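Local coordinates for TT1561 protein (Thermus thermophilus, PDB 1UF3) that is of unknown function but is probably a phosphoesterase of the calcineurin-like metallophosphoesterase superfamily and binds calcium ions, at residues 157-162 with 184-189. Sequence-based numbering, arbitrary orientation.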
# COMPACT_ATOMS: atom_id res chain seq x y z
N THR A 157 -22.54 9.36 -29.55
CA THR A 157 -22.84 10.52 -30.37
C THR A 157 -22.19 11.82 -29.88
O THR A 157 -22.36 12.21 -28.73
CB THR A 157 -24.36 10.68 -30.43
OG1 THR A 157 -24.91 9.51 -31.04
CG2 THR A 157 -24.77 11.93 -31.23
N MSE A 158 -21.44 12.48 -30.75
CA MSE A 158 -20.77 13.74 -30.42
C MSE A 158 -21.72 14.92 -30.37
O MSE A 158 -22.66 15.00 -31.16
CB MSE A 158 -19.71 14.07 -31.45
CG MSE A 158 -18.46 13.28 -31.38
SE MSE A 158 -17.04 14.29 -32.24
CE MSE A 158 -17.13 15.88 -31.16
N PRO A 159 -21.49 15.86 -29.44
CA PRO A 159 -22.36 17.03 -29.36
C PRO A 159 -21.92 18.07 -30.39
O PRO A 159 -20.77 18.07 -30.84
CB PRO A 159 -22.14 17.52 -27.94
CG PRO A 159 -20.69 17.22 -27.73
CD PRO A 159 -20.56 15.82 -28.29
N TYR A 160 -22.83 18.93 -30.80
CA TYR A 160 -22.50 19.98 -31.74
C TYR A 160 -21.59 20.94 -30.98
O TYR A 160 -21.94 21.35 -29.87
CB TYR A 160 -23.74 20.73 -32.16
CG TYR A 160 -23.42 22.05 -32.80
CD1 TYR A 160 -23.04 22.10 -34.14
CD2 TYR A 160 -23.48 23.24 -32.08
CE1 TYR A 160 -22.74 23.31 -34.76
CE2 TYR A 160 -23.18 24.47 -32.68
CZ TYR A 160 -22.81 24.49 -34.03
OH TYR A 160 -22.52 25.69 -34.66
N HIS A 161 -20.45 21.28 -31.57
CA HIS A 161 -19.48 22.17 -30.95
C HIS A 161 -18.57 22.71 -32.04
O HIS A 161 -17.85 21.95 -32.69
CB HIS A 161 -18.64 21.41 -29.92
CG HIS A 161 -17.75 22.28 -29.09
ND1 HIS A 161 -16.60 22.86 -29.57
CD2 HIS A 161 -17.86 22.69 -27.80
CE1 HIS A 161 -16.04 23.60 -28.63
NE2 HIS A 161 -16.78 23.51 -27.54
N LYS A 162 -18.60 24.03 -32.24
CA LYS A 162 -17.80 24.66 -33.27
C LYS A 162 -16.32 24.26 -33.20
O LYS A 162 -15.61 24.28 -34.20
CB LYS A 162 -17.95 26.19 -33.19
CG LYS A 162 -19.38 26.67 -33.45
CD LYS A 162 -19.43 28.13 -33.91
CE LYS A 162 -20.86 28.56 -34.25
NZ LYS A 162 -20.93 29.95 -34.81
N VAL A 184 -17.56 14.65 -20.14
CA VAL A 184 -18.39 13.99 -21.13
C VAL A 184 -17.39 13.31 -22.06
O VAL A 184 -16.49 13.96 -22.62
CB VAL A 184 -19.22 15.01 -21.96
CG1 VAL A 184 -20.09 14.25 -23.01
CG2 VAL A 184 -20.12 15.81 -21.05
N LEU A 185 -17.51 12.00 -22.20
CA LEU A 185 -16.63 11.26 -23.10
C LEU A 185 -17.45 10.84 -24.34
O LEU A 185 -18.57 10.35 -24.21
CB LEU A 185 -16.07 10.01 -22.39
CG LEU A 185 -14.84 10.21 -21.50
CD1 LEU A 185 -14.58 8.95 -20.67
CD2 LEU A 185 -13.62 10.49 -22.38
N VAL A 186 -16.91 11.06 -25.53
CA VAL A 186 -17.65 10.66 -26.74
C VAL A 186 -16.75 9.90 -27.71
O VAL A 186 -15.53 9.98 -27.65
CB VAL A 186 -18.27 11.90 -27.49
CG1 VAL A 186 -19.32 12.58 -26.62
CG2 VAL A 186 -17.17 12.88 -27.89
N ALA A 187 -17.36 9.14 -28.60
CA ALA A 187 -16.60 8.38 -29.58
C ALA A 187 -16.00 9.31 -30.64
O ALA A 187 -16.57 10.33 -30.98
CB ALA A 187 -17.51 7.35 -30.26
N GLY A 188 -14.84 8.94 -31.17
CA GLY A 188 -14.25 9.76 -32.21
C GLY A 188 -12.79 9.46 -32.45
O GLY A 188 -12.11 8.92 -31.58
N LYS A 189 -12.32 9.81 -33.64
CA LYS A 189 -10.92 9.60 -34.02
C LYS A 189 -10.17 10.90 -33.79
O LYS A 189 -10.70 11.98 -34.03
CB LYS A 189 -10.81 9.17 -35.49
CG LYS A 189 -11.39 7.77 -35.76
CD LYS A 189 -11.30 7.38 -37.23
CE LYS A 189 -12.27 8.19 -38.09
NZ LYS A 189 -12.06 7.92 -39.53
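Two first torsions bring M158 and V186 together: M158, a selenomethionine, holds CG anti to its carbonyl carbon (chi1 -75°), and V186 holds CG1 anti to its own (chi1 -64°), which leaves CG2 between the backbone N and the carbonyl carbon. The two branches of V186 consequently have different partners. V186 CG2 meets M158 CG at 3.7 Å, with the two side chains crossing at about a right angle, whereas V186 CG1 meets P159 CD at 3.9 Å in a tip-to-tip approach. V186 CG1 also lies 3.7 Å from the carbonyl O of T157, so one methyl touches both the proline ring and the backbone of the loop.

Farther along, M158 CG comes within 3.5 Å of A187 O, while M158 SE stays at 4.2 Å from that oxygen. The methylene therefore makes the nearer approach. The approaches across the two segments are all van der Waals contacts: together the segments bury 186 Å², and V186 contributes the largest share. The closest CA atoms, those of M158 and V186, are 5.7 Å apart.

Neighbouring elements cover the same side chains. V203 of strand 199-203 touches both M158 and V186, and helix 170-179 packs V172 and I176 against P159. The hydroxyl of T157 is engaged elsewhere, hydrogen-bonded to the backbone N of I117.

V186, on strand 183-186, thus packs against the loop that follows the parallel neighbour 151-155. Helix 170-179 links these two strands, and the contact lies within the resulting beta-alpha-beta crossover of the calcineurin-like metallophosphoesterase fold, away from the calcium sites.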